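Local coordinates for putative flagellar hook-associated protein (Vibrio parahaemolyticus, PDB 3PWX), which probably serves as a structural component of the bacterial flagellum, as a flagellin-family protein of the hook-associated type, at residues A[33-45]-A[193-205]. Numbering follows the deposited sequence.
Sequences LKTTLSSQETHLD and AMTEIGGRHNNLD
Leu37 and His201 interlock as knobs in holes where segments 33-45 and 193-205, on the long helices 7-61 and 172-223, pack antiparallel with coiled-coil geometry, an arrangement characteristic of flagellin-family proteins; the local axes come within 10.2 Å at 161°. Apolar side chains pack along the length of the interface. Leu37 sits among Ile197, Arg200, His201 and Leu204, meeting Leu204 tip to tip, while Ile197 enters the hole formed by Leu37, Gln40, Glu41 and Leu44. Leu44 CD1 rests against Ala193 CB, and Leu33 crosses Leu204 at about a right angle; Met136 of strand 134-137 packs on Leu33 and Leu204. The bent selenomethionine Met194 touches Leu44 CB through CG and brings CE to 3.5 Å from Asp45 OD1.

Polar pairs line one flank. Lys34, bent at chi3 (63°) and again at chi4, places NZ 2.8 Å from Asp205 OD1 in a salt bridge, on the syn side of that oxygen, somewhat out of the carboxylate plane. His201 donates from NE2 to Glu41 OE1 (3.0 Å), which lies almost in the ring plane, although the N-H...O angle of 144° shows a bent bond. At the same ring's edge, CE1 lies 3.5 Å from Lys34 O, which accepts hydrogen bonds from Ser38 N and, on the opposite face, from Ser38 OG at 2.9 Å.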
loop_
_atom_site.group_PDB
_atom_site.type_symbol
_atom_site.label_atom_id
_atom_site.label_comp_id
_atom_site.label_asym_id
_atom_site.label_seq_id
_atom_site.Cartn_x
_atom_site.Cartn_y
_atom_site.Cartn_z
ATOM N N LEU A 33 -6.576 -11.155 0.485
ATOM C CA LEU A 33 -5.904 -10.485 -0.619
ATOM C C LEU A 33 -5.112 -11.550 -1.439
ATOM O O LEU A 33 -5.124 -11.540 -2.676
ATOM C CB LEU A 33 -5.066 -9.290 -0.131
ATOM C CG LEU A 33 -4.204 -8.555 -1.157
ATOM C CD1 LEU A 33 -4.999 -8.178 -2.428
ATOM C CD2 LEU A 33 -3.574 -7.333 -0.530
ATOM N N LYS A 34 -4.510 -12.505 -0.734
ATOM C CA LYS A 34 -3.770 -13.579 -1.369
ATOM C C LYS A 34 -4.656 -14.388 -2.297
ATOM O O LYS A 34 -4.208 -14.907 -3.353
ATOM C CB LYS A 34 -3.174 -14.504 -0.333
ATOM C CG LYS A 34 -2.091 -13.855 0.532
ATOM C CD LYS A 34 -1.243 -14.895 1.213
ATOM C CE LYS A 34 -0.520 -15.700 0.099
ATOM N NZ LYS A 34 0.936 -15.915 0.441
ATOM N N THR A 35 -5.913 -14.513 -1.891
ATOM C CA THR A 35 -6.867 -15.282 -2.655
ATOM C C THR A 35 -7.220 -14.599 -3.941
ATOM O O THR A 35 -7.396 -15.233 -4.942
ATOM C CB THR A 35 -8.156 -15.469 -1.887
ATOM O OG1 THR A 35 -7.893 -16.402 -0.836
ATOM C CG2 THR A 35 -9.258 -16.038 -2.843
ATOM N N THR A 36 -7.324 -13.295 -3.880
ATOM C CA THR A 36 -7.725 -12.461 -4.989
ATOM C C THR A 36 -6.536 -12.357 -5.894
ATOM O O THR A 36 -6.683 -12.320 -7.113
ATOM C CB THR A 36 -8.001 -11.102 -4.393
ATOM O OG1 THR A 36 -9.149 -11.241 -3.557
ATOM C CG2 THR A 36 -8.254 -10.059 -5.442
ATOM N N LEU A 37 -5.336 -12.354 -5.323
ATOM C CA LEU A 37 -4.178 -12.204 -6.153
ATOM C C LEU A 37 -3.986 -13.469 -6.923
ATOM O O LEU A 37 -3.751 -13.373 -8.120
ATOM C CB LEU A 37 -2.928 -11.838 -5.359
ATOM C CG LEU A 37 -2.811 -10.458 -4.727
ATOM C CD1 LEU A 37 -1.483 -10.394 -3.969
ATOM C CD2 LEU A 37 -2.893 -9.381 -5.779
ATOM N N SER A 38 -4.113 -14.647 -6.300
ATOM C CA SER A 38 -3.923 -15.932 -7.000
ATOM C C SER A 38 -4.917 -15.993 -8.126
ATOM O O SER A 38 -4.602 -16.421 -9.236
ATOM C CB SER A 38 -4.250 -17.118 -6.140
ATOM O OG SER A 38 -3.405 -17.155 -5.061
ATOM N N SER A 39 -6.146 -15.578 -7.824
ATOM C CA SER A 39 -7.163 -15.509 -8.865
ATOM C C SER A 39 -6.771 -14.722 -10.136
ATOM O O SER A 39 -7.074 -15.170 -11.244
ATOM C CB SER A 39 -8.493 -15.056 -8.289
ATOM O OG SER A 39 -9.473 -15.234 -9.302
ATOM N N GLN A 40 -6.108 -13.573 -9.997
ATOM C CA GLN A 40 -5.576 -12.834 -11.167
ATOM C C GLN A 40 -4.453 -13.555 -11.914
ATOM O O GLN A 40 -4.305 -13.396 -13.124
ATOM C CB GLN A 40 -5.005 -11.510 -10.739
ATOM C CG GLN A 40 -6.048 -10.511 -10.315
ATOM C CD GLN A 40 -5.465 -9.335 -9.550
ATOM O OE1 GLN A 40 -6.034 -8.903 -8.545
ATOM N NE2 GLN A 40 -4.313 -8.825 -9.996
ATOM N N GLU A 41 -3.660 -14.296 -11.168
ATOM C CA GLU A 41 -2.528 -15.030 -11.667
ATOM C C GLU A 41 -3.003 -16.137 -12.575
ATOM O O GLU A 41 -2.393 -16.384 -13.625
ATOM C CB GLU A 41 -1.783 -15.681 -10.509
ATOM C CG GLU A 41 -0.441 -15.063 -10.100
ATOM C CD GLU A 41 0.069 -15.546 -8.680
ATOM O OE1 GLU A 41 -0.674 -15.473 -7.655
ATOM O OE2 GLU A 41 1.233 -15.969 -8.595
ATOM N N THR A 42 -4.088 -16.812 -12.192
ATOM C CA THR A 42 -4.664 -17.862 -13.050
ATOM C C THR A 42 -5.028 -17.247 -14.383
ATOM O O THR A 42 -4.685 -17.797 -15.422
ATOM C CB THR A 42 -5.950 -18.426 -12.419
ATOM O OG1 THR A 42 -5.627 -19.191 -11.244
ATOM C CG2 THR A 42 -6.753 -19.292 -13.408
ATOM N N HIS A 43 -5.713 -16.105 -14.374
ATOM C CA HIS A 43 -6.145 -15.492 -15.654
ATOM C C HIS A 43 -4.947 -15.022 -16.444
ATOM O O HIS A 43 -4.920 -15.219 -17.701
ATOM C CB HIS A 43 -7.193 -14.369 -15.511
ATOM C CG HIS A 43 -8.478 -14.826 -14.895
ATOM N ND1 HIS A 43 -9.356 -15.676 -15.548
ATOM C CD2 HIS A 43 -9.011 -14.587 -13.675
ATOM C CE1 HIS A 43 -10.386 -15.921 -14.759
ATOM N NE2 HIS A 43 -10.203 -15.269 -13.620
ATOM N N LEU A 44 -3.941 -14.476 -15.746
ATOM C CA LEU A 44 -2.765 -14.077 -16.473
ATOM C C LEU A 44 -2.000 -15.268 -17.034
ATOM O O LEU A 44 -1.585 -15.208 -18.180
ATOM C CB LEU A 44 -1.883 -13.136 -15.736
ATOM C CG LEU A 44 -2.541 -11.769 -15.475
ATOM C CD1 LEU A 44 -1.649 -10.984 -14.525
ATOM C CD2 LEU A 44 -2.844 -11.006 -16.786
ATOM N N ASP A 45 -1.888 -16.354 -16.271
ATOM C CA ASP A 45 -1.265 -17.559 -16.749
ATOM C C ASP A 45 -1.901 -17.989 -18.061
ATOM O O ASP A 45 -1.203 -18.216 -19.056
ATOM C CB ASP A 45 -1.360 -18.689 -15.737
ATOM C CG ASP A 45 -0.374 -19.791 -16.047
ATOM O OD1 ASP A 45 0.844 -19.513 -16.152
ATOM O OD2 ASP A 45 -0.808 -20.944 -16.250
ATOM N N ALA A 193 3.812 -8.497 -14.824
ATOM C CA ALA A 193 2.669 -8.491 -13.896
ATOM C C ALA A 193 2.650 -9.614 -12.896
ATOM O O ALA A 193 2.341 -9.395 -11.737
ATOM C CB ALA A 193 1.379 -8.600 -14.716
HETATM N N MSE A 194 2.934 -10.834 -13.368
HETATM C CA MSE A 194 2.856 -12.046 -12.552
HETATM C C MSE A 194 4.051 -12.084 -11.627
HETATM O O MSE A 194 3.969 -12.580 -10.505
HETATM C CB MSE A 194 2.844 -13.293 -13.480
HETATM C CG MSE A 194 1.482 -13.647 -14.147
HETATM SE SE MSE A 194 1.695 -15.070 -15.520
HETATM C CE MSE A 194 1.322 -16.604 -14.327
ATOM N N THR A 195 5.198 -11.606 -12.113
ATOM C CA THR A 195 6.350 -11.408 -11.239
ATOM C C THR A 195 5.977 -10.378 -10.174
ATOM O O THR A 195 6.300 -10.540 -9.000
ATOM C CB THR A 195 7.542 -10.922 -12.030
ATOM O OG1 THR A 195 7.997 -11.980 -12.890
ATOM C CG2 THR A 195 8.663 -10.578 -11.114
ATOM N N GLU A 196 5.245 -9.329 -10.561
ATOM C CA GLU A 196 4.877 -8.326 -9.599
ATOM C C GLU A 196 3.895 -8.927 -8.609
ATOM O O GLU A 196 4.044 -8.751 -7.428
ATOM C CB GLU A 196 4.335 -7.079 -10.271
ATOM C CG GLU A 196 4.370 -5.895 -9.354
ATOM C CD GLU A 196 3.471 -4.733 -9.794
ATOM O OE1 GLU A 196 3.399 -4.449 -11.012
ATOM O OE2 GLU A 196 2.876 -4.089 -8.874
ATOM N N ILE A 197 2.929 -9.700 -9.056
ATOM C CA ILE A 197 2.085 -10.379 -8.090
ATOM C C ILE A 197 2.832 -11.307 -7.122
ATOM O O ILE A 197 2.525 -11.358 -5.922
ATOM C CB ILE A 197 0.995 -11.145 -8.775
ATOM C CG1 ILE A 197 -0.162 -10.226 -9.136
ATOM C CG2 ILE A 197 0.515 -12.295 -7.894
ATOM C CD1 ILE A 197 -0.891 -10.593 -10.427
ATOM N N GLY A 198 3.805 -12.054 -7.612
ATOM C CA GLY A 198 4.606 -12.890 -6.691
ATOM C C GLY A 198 5.329 -12.088 -5.626
ATOM O O GLY A 198 5.401 -12.524 -4.534
ATOM N N GLY A 199 5.879 -10.919 -5.944
ATOM C CA GLY A 199 6.451 -10.001 -4.974
ATOM C C GLY A 199 5.398 -9.512 -3.979
ATOM O O GLY A 199 5.682 -9.382 -2.777
ATOM N N ARG A 200 4.179 -9.225 -4.442
ATOM C CA ARG A 200 3.095 -8.919 -3.492
ATOM C C ARG A 200 2.848 -10.039 -2.481
ATOM O O ARG A 200 2.940 -9.827 -1.276
ATOM C CB ARG A 200 1.825 -8.505 -4.209
ATOM C CG ARG A 200 1.917 -7.016 -4.646
ATOM C CD ARG A 200 0.666 -6.641 -5.454
ATOM N NE ARG A 200 0.883 -5.477 -6.290
ATOM C CZ ARG A 200 -0.010 -5.049 -7.172
ATOM N NH1 ARG A 200 -1.170 -5.699 -7.325
ATOM N NH2 ARG A 200 0.251 -3.968 -7.911
ATOM N N HIS A 201 2.618 -11.250 -2.980
ATOM C CA HIS A 201 2.581 -12.450 -2.091
ATOM C C HIS A 201 3.650 -12.523 -1.008
ATOM O O HIS A 201 3.327 -12.839 0.127
ATOM C CB HIS A 201 2.681 -13.732 -2.900
ATOM C CG HIS A 201 1.387 -14.154 -3.507
ATOM N ND1 HIS A 201 0.228 -14.290 -2.771
ATOM C CD2 HIS A 201 1.077 -14.528 -4.778
ATOM C CE1 HIS A 201 -0.749 -14.696 -3.566
ATOM N NE2 HIS A 201 -0.253 -14.865 -4.783
ATOM N N ASN A 202 4.912 -12.308 -1.389
ATOM C CA ASN A 202 6.000 -12.300 -0.426
ATOM C C ASN A 202 5.925 -11.201 0.638
ATOM O O ASN A 202 6.192 -11.426 1.813
ATOM C CB ASN A 202 7.346 -12.305 -1.158
ATOM C CG ASN A 202 7.551 -13.597 -1.936
ATOM O OD1 ASN A 202 6.932 -14.621 -1.610
ATOM N ND2 ASN A 202 8.381 -13.559 -2.978
ATOM N N ASN A 203 5.552 -10.009 0.225
ATOM C CA ASN A 203 5.501 -8.936 1.141
ATOM C C ASN A 203 4.328 -9.146 2.124
ATOM O O ASN A 203 4.489 -8.947 3.368
ATOM C CB ASN A 203 5.501 -7.633 0.361
ATOM C CG ASN A 203 6.918 -7.157 0.050
ATOM O OD1 ASN A 203 7.856 -7.366 0.858
ATOM N ND2 ASN A 203 7.085 -6.475 -1.056
ATOM N N LEU A 204 3.198 -9.648 1.612
ATOM C CA LEU A 204 2.106 -10.045 2.480
ATOM C C LEU A 204 2.614 -11.040 3.535
ATOM O O LEU A 204 2.424 -10.875 4.770
ATOM C CB LEU A 204 0.955 -10.640 1.696
ATOM C CG LEU A 204 0.217 -9.654 0.806
ATOM C CD1 LEU A 204 -0.810 -10.372 -0.002
ATOM C CD2 LEU A 204 -0.451 -8.557 1.669
ATOM N N ASP A 205 3.287 -12.057 3.059
ATOM C CA ASP A 205 3.811 -13.082 3.961
ATOM C C ASP A 205 4.715 -12.549 5.074
ATOM O O ASP A 205 4.636 -13.019 6.200
ATOM C CB ASP A 205 4.435 -14.238 3.115
ATOM C CG ASP A 205 3.327 -15.065 2.403
ATOM O OD1 ASP A 205 2.109 -14.789 2.670
ATOM O OD2 ASP A 205 3.621 -15.979 1.631
#